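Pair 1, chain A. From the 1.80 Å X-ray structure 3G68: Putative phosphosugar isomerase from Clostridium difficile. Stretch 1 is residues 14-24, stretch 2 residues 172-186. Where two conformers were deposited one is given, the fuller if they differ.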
# COMPACT_ATOMS: atom_id res chain seq x y z
N ARG A 14 33.37 -21.36 -5.99
CA ARG A 14 34.67 -21.21 -6.67
C ARG A 14 34.50 -20.88 -8.13
O ARG A 14 35.22 -20.03 -8.66
CB ARG A 14 35.56 -22.46 -6.51
CG ARG A 14 36.18 -22.64 -5.11
CD ARG A 14 37.07 -21.47 -4.70
NE ARG A 14 37.71 -21.72 -3.41
CZ ARG A 14 38.55 -20.89 -2.80
NH1 ARG A 14 38.87 -19.71 -3.32
NH2 ARG A 14 39.06 -21.25 -1.62
N MSE A 15 33.52 -21.51 -8.80
CA MSE A 15 33.29 -21.27 -10.23
C MSE A 15 32.89 -19.81 -10.50
O MSE A 15 33.41 -19.17 -11.42
CB MSE A 15 32.26 -22.25 -10.79
CG MSE A 15 32.76 -23.69 -10.83
SE MSE A 15 31.50 -24.88 -11.75
CE MSE A 15 31.68 -24.05 -13.58
N ARG A 16 32.02 -19.29 -9.66
CA ARG A 16 31.58 -17.89 -9.76
C ARG A 16 32.73 -16.91 -9.54
O ARG A 16 32.78 -15.87 -10.21
CB ARG A 16 30.48 -17.61 -8.77
CG ARG A 16 29.21 -18.29 -9.14
CD ARG A 16 28.28 -18.24 -8.02
NE ARG A 16 27.12 -19.04 -8.34
CZ ARG A 16 26.38 -19.68 -7.46
NH1 ARG A 16 26.67 -19.64 -6.17
NH2 ARG A 16 25.34 -20.37 -7.90
N GLU A 17 33.65 -17.24 -8.63
CA GLU A 17 34.85 -16.43 -8.39
C GLU A 17 35.79 -16.38 -9.59
O GLU A 17 36.35 -15.32 -9.95
CB GLU A 17 35.65 -16.93 -7.20
CG GLU A 17 34.93 -16.71 -5.88
CD GLU A 17 35.63 -17.38 -4.71
OE1 GLU A 17 36.61 -18.13 -4.96
OE2 GLU A 17 35.17 -17.17 -3.56
N ILE A 18 35.93 -17.54 -10.22
CA ILE A 18 36.73 -17.69 -11.41
C ILE A 18 36.17 -16.87 -12.56
O ILE A 18 36.91 -16.20 -13.25
CB ILE A 18 36.91 -19.18 -11.77
CG1 ILE A 18 37.81 -19.84 -10.71
CG2 ILE A 18 37.54 -19.31 -13.18
CD1 ILE A 18 37.91 -21.35 -10.85
N ILE A 19 34.87 -16.93 -12.76
CA ILE A 19 34.17 -16.13 -13.77
C ILE A 19 34.43 -14.62 -13.53
O ILE A 19 34.83 -13.92 -14.45
CB ILE A 19 32.66 -16.50 -13.80
CG1 ILE A 19 32.48 -17.83 -14.54
CG2 ILE A 19 31.79 -15.40 -14.45
CD1 ILE A 19 31.08 -18.49 -14.34
N SER A 20 34.25 -14.15 -12.29
CA SER A 20 34.51 -12.74 -11.98
C SER A 20 35.97 -12.31 -12.14
O SER A 20 36.22 -11.13 -12.36
CB SER A 20 34.05 -12.40 -10.57
OG SER A 20 32.66 -12.61 -10.45
N ASN A 21 36.92 -13.23 -12.04
CA ASN A 21 38.35 -12.93 -12.18
C ASN A 21 38.88 -13.15 -13.58
O ASN A 21 40.09 -12.95 -13.81
CB ASN A 21 39.15 -13.84 -11.24
CG ASN A 21 40.62 -13.42 -11.10
OD1 ASN A 21 40.92 -12.25 -10.84
ND2 ASN A 21 41.53 -14.38 -11.27
N ALA A 22 38.02 -13.52 -14.52
CA ALA A 22 38.45 -13.89 -15.88
C ALA A 22 39.07 -12.75 -16.67
O ALA A 22 40.05 -12.97 -17.40
CB ALA A 22 37.30 -14.48 -16.68
N ASP A 23 38.50 -11.56 -16.58
CA ASP A 23 39.08 -10.40 -17.29
C ASP A 23 40.53 -10.15 -16.85
O ASP A 23 41.36 -9.78 -17.67
CB ASP A 23 38.24 -9.13 -17.10
CG ASP A 23 36.95 -9.14 -17.89
OD1 ASP A 23 36.76 -10.02 -18.75
OD2 ASP A 23 36.11 -8.23 -17.66
N SER A 24 40.82 -10.34 -15.57
CA SER A 24 42.18 -10.16 -15.05
C SER A 24 43.08 -11.31 -15.46
O SER A 24 44.15 -11.10 -16.04
CB SER A 24 42.18 -9.99 -13.52
OG SER A 24 43.49 -10.00 -12.97
N LYS A 172 27.51 -10.96 -26.62
CA LYS A 172 27.50 -12.42 -26.83
C LYS A 172 28.37 -13.08 -25.76
O LYS A 172 27.96 -14.09 -25.22
CB LYS A 172 27.95 -12.81 -28.24
CG LYS A 172 27.95 -14.34 -28.51
CD LYS A 172 26.55 -14.96 -28.47
CE LYS A 172 26.60 -16.46 -28.79
NZ LYS A 172 25.29 -17.16 -28.53
N TYR A 173 29.54 -12.51 -25.46
CA TYR A 173 30.37 -12.97 -24.33
C TYR A 173 29.51 -12.98 -23.06
O TYR A 173 29.39 -13.99 -22.40
CB TYR A 173 31.60 -12.06 -24.14
CG TYR A 173 32.46 -12.44 -22.94
CD1 TYR A 173 32.17 -11.97 -21.67
CD2 TYR A 173 33.57 -13.27 -23.09
CE1 TYR A 173 32.94 -12.33 -20.57
CE2 TYR A 173 34.35 -13.62 -21.98
CZ TYR A 173 34.02 -13.16 -20.73
OH TYR A 173 34.79 -13.52 -19.63
N ASN A 174 28.92 -11.85 -22.71
CA ASN A 174 28.05 -11.75 -21.54
C ASN A 174 26.91 -12.80 -21.53
O ASN A 174 26.58 -13.39 -20.51
CB ASN A 174 27.42 -10.35 -21.49
CG ASN A 174 26.56 -10.16 -20.27
OD1 ASN A 174 25.33 -10.18 -20.35
ND2 ASN A 174 27.20 -10.05 -19.13
N GLU A 175 26.28 -13.01 -22.66
CA GLU A 175 25.22 -14.01 -22.75
C GLU A 175 25.73 -15.43 -22.42
O GLU A 175 25.05 -16.19 -21.74
CB GLU A 175 24.64 -14.03 -24.14
CG GLU A 175 23.54 -15.05 -24.34
CD GLU A 175 22.87 -14.98 -25.70
OE1 GLU A 175 23.31 -14.20 -26.56
OE2 GLU A 175 21.90 -15.75 -25.90
N GLU A 176 26.90 -15.78 -22.97
CA GLU A 176 27.51 -17.09 -22.70
C GLU A 176 27.91 -17.23 -21.23
O GLU A 176 27.68 -18.28 -20.62
CB GLU A 176 28.67 -17.38 -23.64
CG GLU A 176 28.24 -17.51 -25.10
CD GLU A 176 27.08 -18.46 -25.35
OE1 GLU A 176 27.13 -19.62 -24.90
OE2 GLU A 176 26.11 -18.07 -26.03
N ILE A 177 28.47 -16.17 -20.64
CA ILE A 177 28.75 -16.22 -19.19
C ILE A 177 27.47 -16.49 -18.41
O ILE A 177 27.47 -17.30 -17.49
CB ILE A 177 29.38 -14.93 -18.68
CG1 ILE A 177 30.78 -14.74 -19.29
CG2 ILE A 177 29.43 -14.94 -17.15
CD1 ILE A 177 31.74 -15.86 -19.07
N ASN A 178 26.38 -15.83 -18.79
CA ASN A 178 25.10 -16.02 -18.10
C ASN A 178 24.51 -17.44 -18.28
O ASN A 178 23.92 -17.96 -17.35
CB ASN A 178 24.14 -14.88 -18.42
CG ASN A 178 24.45 -13.64 -17.55
OD1 ASN A 178 24.17 -13.64 -16.35
ND2 ASN A 178 25.06 -12.64 -18.15
N LYS A 179 24.71 -18.06 -19.45
CA LYS A 179 24.30 -19.48 -19.65
C LYS A 179 25.10 -20.43 -18.74
O LYS A 179 24.55 -21.35 -18.13
CB LYS A 179 24.48 -19.90 -21.11
CG LYS A 179 23.58 -19.21 -22.05
CD LYS A 179 23.84 -19.76 -23.46
CE LYS A 179 22.91 -19.16 -24.46
NZ LYS A 179 23.42 -19.48 -25.79
N ILE A 180 26.40 -20.20 -18.65
CA ILE A 180 27.28 -20.98 -17.77
C ILE A 180 26.81 -20.79 -16.33
O ILE A 180 26.69 -21.75 -15.58
CB ILE A 180 28.76 -20.55 -17.91
CG1 ILE A 180 29.30 -20.93 -19.30
CG2 ILE A 180 29.63 -21.15 -16.85
CD1 ILE A 180 30.67 -20.27 -19.64
N LEU A 181 26.48 -19.55 -15.96
CA LEU A 181 25.97 -19.29 -14.60
C LEU A 181 24.64 -20.01 -14.34
O LEU A 181 24.38 -20.50 -13.24
CB LEU A 181 25.85 -17.77 -14.35
CG LEU A 181 27.16 -17.03 -14.15
CD1 LEU A 181 26.91 -15.49 -14.10
CD2 LEU A 181 27.89 -17.51 -12.86
N ASP A 182 23.82 -20.10 -15.37
CA ASP A 182 22.55 -20.84 -15.29
C ASP A 182 22.82 -22.34 -15.02
O ASP A 182 22.05 -22.94 -14.28
CB ASP A 182 21.73 -20.74 -16.58
CG ASP A 182 21.03 -19.40 -16.79
OD1 ASP A 182 20.86 -18.59 -15.87
OD2 ASP A 182 20.57 -19.21 -17.94
N ALA A 183 23.89 -22.92 -15.57
CA ALA A 183 24.25 -24.33 -15.30
C ALA A 183 24.80 -24.46 -13.87
O ALA A 183 24.43 -25.35 -13.10
CB ALA A 183 25.32 -24.81 -16.32
N ILE A 184 25.66 -23.54 -13.49
CA ILE A 184 26.27 -23.55 -12.15
C ILE A 184 25.21 -23.48 -11.03
O ILE A 184 25.33 -24.12 -10.00
CB ILE A 184 27.30 -22.36 -12.01
CG1 ILE A 184 28.52 -22.59 -12.94
CG2 ILE A 184 27.68 -22.15 -10.57
CD1 ILE A 184 29.49 -21.36 -12.98
N ASN A 185 24.12 -22.73 -11.27
CA ASN A 185 23.06 -22.56 -10.29
C ASN A 185 22.18 -23.80 -10.07
O ASN A 185 21.43 -23.87 -9.11
CB ASN A 185 22.17 -21.36 -10.62
CG ASN A 185 21.43 -20.87 -9.39
OD1 ASN A 185 22.03 -20.69 -8.33
ND2 ASN A 185 20.14 -20.65 -9.52
N ARG A 186 22.24 -24.75 -11.00
CA ARG A 186 21.49 -26.01 -10.88
C ARG A 186 22.27 -27.10 -10.16
O ARG A 186 21.71 -28.16 -9.83
CB ARG A 186 21.11 -26.52 -12.27
CG ARG A 186 20.19 -25.54 -12.97
CD ARG A 186 19.68 -26.14 -14.23
NE ARG A 186 18.70 -25.29 -14.86
CZ ARG A 186 17.99 -25.63 -15.93
NH1 ARG A 186 18.15 -26.81 -16.50
NH2 ARG A 186 17.10 -24.77 -16.42
O HOH W 1 25.17 -19.17 -10.86

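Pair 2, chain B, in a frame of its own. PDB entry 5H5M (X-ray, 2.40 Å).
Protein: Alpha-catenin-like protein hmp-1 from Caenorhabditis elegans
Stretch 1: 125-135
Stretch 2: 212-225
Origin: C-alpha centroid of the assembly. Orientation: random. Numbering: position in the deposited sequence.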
# COMPACT_ATOMS: atom_id res chain seq x y z
N ASP B 125 -9.80 3.55 1.59
CA ASP B 125 -11.17 3.82 2.00
C ASP B 125 -11.79 2.60 2.68
O ASP B 125 -12.42 1.77 2.03
CB ASP B 125 -12.02 4.24 0.80
CG ASP B 125 -13.39 4.76 1.21
OD1 ASP B 125 -13.70 4.78 2.42
OD2 ASP B 125 -14.16 5.15 0.31
N THR B 126 -11.62 2.51 3.99
CA THR B 126 -12.10 1.36 4.75
C THR B 126 -13.47 1.59 5.38
O THR B 126 -14.00 0.71 6.05
CB THR B 126 -11.10 0.97 5.86
OG1 THR B 126 -10.88 2.10 6.71
CG2 THR B 126 -9.78 0.53 5.26
N ARG B 127 -14.03 2.77 5.17
CA ARG B 127 -15.33 3.09 5.77
C ARG B 127 -16.50 2.93 4.80
O ARG B 127 -17.50 2.29 5.14
CB ARG B 127 -15.32 4.52 6.34
CG ARG B 127 -15.86 4.59 7.76
CD ARG B 127 -16.15 6.01 8.24
NE ARG B 127 -17.15 6.02 9.31
CZ ARG B 127 -16.90 5.67 10.57
NH1 ARG B 127 -15.69 5.27 10.94
NH2 ARG B 127 -17.88 5.71 11.47
N THR B 128 -16.36 3.49 3.61
CA THR B 128 -17.47 3.57 2.65
C THR B 128 -18.16 2.24 2.29
O THR B 128 -19.39 2.20 2.25
CB THR B 128 -17.01 4.24 1.34
OG1 THR B 128 -16.44 5.52 1.62
CG2 THR B 128 -18.19 4.43 0.39
N PRO B 129 -17.40 1.16 2.03
CA PRO B 129 -18.10 -0.07 1.63
C PRO B 129 -19.13 -0.57 2.65
O PRO B 129 -20.20 -1.02 2.25
CB PRO B 129 -16.96 -1.09 1.49
CG PRO B 129 -15.77 -0.27 1.17
CD PRO B 129 -15.93 1.00 1.95
N LEU B 130 -18.81 -0.48 3.94
CA LEU B 130 -19.75 -0.92 4.98
C LEU B 130 -20.88 0.09 5.16
O LEU B 130 -22.03 -0.29 5.37
CB LEU B 130 -19.03 -1.14 6.31
CG LEU B 130 -19.93 -1.65 7.44
CD1 LEU B 130 -20.69 -2.88 6.98
CD2 LEU B 130 -19.12 -1.94 8.69
N ILE B 131 -20.55 1.37 5.07
CA ILE B 131 -21.55 2.43 5.20
C ILE B 131 -22.60 2.33 4.10
O ILE B 131 -23.80 2.42 4.37
CB ILE B 131 -20.89 3.82 5.16
CG1 ILE B 131 -20.00 4.02 6.38
CG2 ILE B 131 -21.95 4.92 5.11
CD1 ILE B 131 -20.71 3.79 7.69
N LEU B 132 -22.16 2.12 2.86
CA LEU B 132 -23.08 1.96 1.75
C LEU B 132 -23.94 0.71 1.94
O LEU B 132 -25.11 0.69 1.56
CB LEU B 132 -22.33 1.88 0.42
CG LEU B 132 -21.70 3.19 -0.07
CD1 LEU B 132 -21.04 3.00 -1.43
CD2 LEU B 132 -22.73 4.31 -0.11
N LEU B 133 -23.35 -0.33 2.53
CA LEU B 133 -24.08 -1.56 2.81
C LEU B 133 -25.20 -1.30 3.81
O LEU B 133 -26.36 -1.65 3.57
CB LEU B 133 -23.14 -2.65 3.33
CG LEU B 133 -23.77 -3.98 3.73
CD1 LEU B 133 -24.64 -4.54 2.62
CD2 LEU B 133 -22.70 -4.99 4.13
N ILE B 134 -24.85 -0.68 4.94
CA ILE B 134 -25.79 -0.40 6.01
C ILE B 134 -26.94 0.50 5.54
O ILE B 134 -28.10 0.25 5.87
CB ILE B 134 -25.09 0.26 7.21
CG1 ILE B 134 -24.03 -0.67 7.78
CG2 ILE B 134 -26.09 0.64 8.29
CD1 ILE B 134 -23.39 -0.17 9.05
N GLU B 135 -26.61 1.53 4.77
CA GLU B 135 -27.61 2.48 4.30
C GLU B 135 -28.61 1.83 3.35
O GLU B 135 -29.80 2.14 3.38
CB GLU B 135 -26.94 3.68 3.63
CG GLU B 135 -26.14 4.55 4.59
CD GLU B 135 -25.60 5.81 3.94
OE1 GLU B 135 -25.84 6.00 2.73
OE2 GLU B 135 -24.93 6.61 4.63
N ASN B 212 -28.55 -4.83 16.04
CA ASN B 212 -27.66 -5.93 15.68
C ASN B 212 -26.69 -5.52 14.58
O ASN B 212 -25.53 -5.92 14.59
CB ASN B 212 -28.46 -7.16 15.25
CG ASN B 212 -27.56 -8.30 14.78
OD1 ASN B 212 -27.01 -9.05 15.58
ND2 ASN B 212 -27.41 -8.43 13.46
N MET B 213 -27.17 -4.73 13.63
CA MET B 213 -26.30 -4.22 12.58
C MET B 213 -25.23 -3.32 13.18
O MET B 213 -24.05 -3.42 12.83
CB MET B 213 -27.08 -3.44 11.52
CG MET B 213 -26.22 -3.02 10.34
SD MET B 213 -25.68 -4.45 9.38
CE MET B 213 -24.02 -3.99 8.90
N GLU B 214 -25.64 -2.45 14.09
CA GLU B 214 -24.74 -1.47 14.69
C GLU B 214 -23.69 -2.15 15.56
O GLU B 214 -22.55 -1.69 15.63
CB GLU B 214 -25.53 -0.44 15.49
CG GLU B 214 -24.97 0.98 15.42
CD GLU B 214 -25.19 1.64 14.06
OE1 GLU B 214 -25.76 0.99 13.15
OE2 GLU B 214 -24.78 2.81 13.90
N THR B 215 -24.08 -3.23 16.23
CA THR B 215 -23.14 -4.01 17.03
C THR B 215 -22.04 -4.58 16.13
O THR B 215 -20.86 -4.51 16.46
CB THR B 215 -23.86 -5.15 17.78
OG1 THR B 215 -24.68 -4.59 18.81
CG2 THR B 215 -22.84 -6.09 18.42
N TYR B 216 -22.44 -5.14 15.00
CA TYR B 216 -21.50 -5.69 14.03
C TYR B 216 -20.67 -4.60 13.37
O TYR B 216 -19.48 -4.78 13.12
CB TYR B 216 -22.23 -6.52 12.97
CG TYR B 216 -22.44 -7.95 13.40
CD1 TYR B 216 -21.49 -8.92 13.14
CD2 TYR B 216 -23.59 -8.32 14.08
CE1 TYR B 216 -21.67 -10.22 13.55
CE2 TYR B 216 -23.79 -9.62 14.49
CZ TYR B 216 -22.82 -10.57 14.22
OH TYR B 216 -23.01 -11.87 14.62
N LYS B 217 -21.32 -3.48 13.07
CA LYS B 217 -20.64 -2.34 12.45
C LYS B 217 -19.48 -1.86 13.31
O LYS B 217 -18.37 -1.68 12.82
CB LYS B 217 -21.64 -1.20 12.22
CG LYS B 217 -20.99 0.12 11.85
CD LYS B 217 -21.96 1.27 12.09
CE LYS B 217 -21.32 2.61 11.84
NZ LYS B 217 -22.28 3.73 12.07
N ASN B 218 -19.75 -1.66 14.59
CA ASN B 218 -18.75 -1.12 15.50
C ASN B 218 -17.61 -2.11 15.77
O ASN B 218 -16.45 -1.71 15.87
CB ASN B 218 -19.41 -0.70 16.82
CG ASN B 218 -20.34 0.48 16.64
OD1 ASN B 218 -20.07 1.38 15.84
ND2 ASN B 218 -21.44 0.48 17.38
N ALA B 219 -17.94 -3.39 15.89
CA ALA B 219 -16.93 -4.42 16.08
C ALA B 219 -16.00 -4.47 14.87
O ALA B 219 -14.79 -4.63 15.01
CB ALA B 219 -17.57 -5.77 16.32
N TRP B 220 -16.58 -4.31 13.68
CA TRP B 220 -15.82 -4.33 12.45
C TRP B 220 -14.85 -3.15 12.37
O TRP B 220 -13.66 -3.33 12.15
CB TRP B 220 -16.75 -4.32 11.23
CG TRP B 220 -16.01 -4.25 9.94
CD1 TRP B 220 -15.75 -3.13 9.20
CD2 TRP B 220 -15.42 -5.35 9.23
NE1 TRP B 220 -15.04 -3.47 8.07
CE2 TRP B 220 -14.82 -4.82 8.07
CE3 TRP B 220 -15.34 -6.72 9.47
CZ2 TRP B 220 -14.15 -5.62 7.15
CZ3 TRP B 220 -14.67 -7.52 8.55
CH2 TRP B 220 -14.09 -6.96 7.40
N PHE B 221 -15.38 -1.94 12.55
CA PHE B 221 -14.57 -0.73 12.47
C PHE B 221 -13.49 -0.68 13.55
O PHE B 221 -12.43 -0.08 13.35
CB PHE B 221 -15.45 0.52 12.54
CG PHE B 221 -16.11 0.87 11.24
CD1 PHE B 221 -15.49 0.57 10.03
CD2 PHE B 221 -17.34 1.49 11.21
CE1 PHE B 221 -16.09 0.89 8.83
CE2 PHE B 221 -17.95 1.82 10.01
CZ PHE B 221 -17.32 1.52 8.82
N ASP B 222 -13.75 -1.29 14.70
CA ASP B 222 -12.75 -1.38 15.76
C ASP B 222 -11.57 -2.25 15.34
O ASP B 222 -10.42 -1.92 15.62
CB ASP B 222 -13.36 -1.92 17.06
CG ASP B 222 -14.28 -0.93 17.74
OD1 ASP B 222 -14.26 0.27 17.37
OD2 ASP B 222 -15.02 -1.34 18.66
N LYS B 223 -11.86 -3.37 14.68
CA LYS B 223 -10.83 -4.29 14.24
C LYS B 223 -10.03 -3.73 13.06
O LYS B 223 -8.81 -3.90 13.00
CB LYS B 223 -11.43 -5.64 13.84
CG LYS B 223 -12.14 -6.38 14.96
CD LYS B 223 -11.18 -6.79 16.06
CE LYS B 223 -11.91 -7.57 17.15
NZ LYS B 223 -10.99 -7.93 18.26
N VAL B 224 -10.72 -3.08 12.13
CA VAL B 224 -10.05 -2.47 10.98
C VAL B 224 -9.11 -1.35 11.44
O VAL B 224 -8.00 -1.22 10.93
CB VAL B 224 -11.08 -1.91 9.97
CG1 VAL B 224 -10.40 -0.95 8.98
CG2 VAL B 224 -11.76 -3.04 9.23
N ARG B 225 -9.56 -0.56 12.41
CA ARG B 225 -8.74 0.52 12.96
C ARG B 225 -7.47 -0.05 13.59
O ARG B 225 -6.37 0.48 13.39
CB ARG B 225 -9.54 1.32 13.99
CG ARG B 225 -8.80 2.49 14.60
CD ARG B 225 -9.73 3.37 15.43
NE ARG B 225 -10.76 4.01 14.61
CZ ARG B 225 -12.04 3.65 14.59
NH1 ARG B 225 -12.47 2.65 15.35
NH2 ARG B 225 -12.89 4.29 13.80
O HOH W 2 -13.49 -1.99 6.26

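The sharpest difference lies where L181(A) of pair 1 matches F221(B) of pair 2. L181(A) is a leucine that meets its neighbours with a methyl group. F221(B) is an aromatic ring used on both faces. L130(B) CD2 lies over one face, 4.2 Å from the ring centroid, a CH-pi contact. The guanidinium of R127(B) lies flat on the opposite face, with centres 4.5 Å apart and planes at 17°. The cation-pi contact is off-centre.

The arginine in this stack has a counterpart in pair 1. R16(A) matches R127(B), and in both the CA-to-CB bond points sideways while the end comes nearer the partner helix. R16(A) has no ring beside it; its chain runs along aliphatic groups. Its CG is 4.0 Å from L181(A) CD2, and its NE is 3.9 Å from I184(A) CG2. A water accepts from R16(A) NE at 3.2 Å and donates to L181(A) O at 2.8 Å, so it links the two helices. R127(B) brings its NH1 to 4.1 Å from R225(B) NH2, a close approach of like charges. R225(B) also forms a salt bridge to D222(B), NH1 to OD1 at 3.6 Å.

The shared frame is a nearly antiparallel helix pair. The angle between axes is 170° in pair 1 and 176° in pair 2, and the closest approaches are 10.8 and 11.6 Å. Fourteen central residues superpose with an RMSD of 0.5 Å.

At the centre, I19(A) matches L130(B). Each is a knob in a hole of four residues, and three of the four positions match: I177(A) with K217(B), I180(A) with W220(B), L181(A) with F221(B). The fourth differs. I19(A) uses I184(A), reaching its CD1 with its own CD1 at 3.6 Å. L130(B) uses M213(B), whose CE is 4.0 Å from L130(B) CD1. Pair 1 builds its hole from aliphatic side chains alone. Pair 2 uses two aromatic rings, a methionine and a lysine. L130(B) CD2 comes to 3.6 Å from W220(B) CD1.

The lysine also works along its aliphatic part. K217(B) CD packs 3.7 Å from I134(B) CD1, while K217(B) NZ is in a salt bridge to E214(B) OE2 at 3.2 Å. At the matching position, I177(A) CG2 meets I19(A) CG2 at 3.6 Å.

Towards one end, I184(A) matches V224(B). Selenomethionine M15(A) places CE 3.5 Å from I184(A) CD1. V224(B) CG1 meets T126(B) CB at 3.7 Å. T126(B) lies in the loop before the helix of its stretch, where D125(B) OD1 caps by accepting from T128(B) N at 3.2 Å. A water donates to T126(B) O at 2.8 Å and accepts from W220(B) NE1 at 2.8 Å.

Neither pair has a clear direct hydrogen bond across the stretches. The buried surface is 460 Å² in pair 1 and 550 Å² in pair 2.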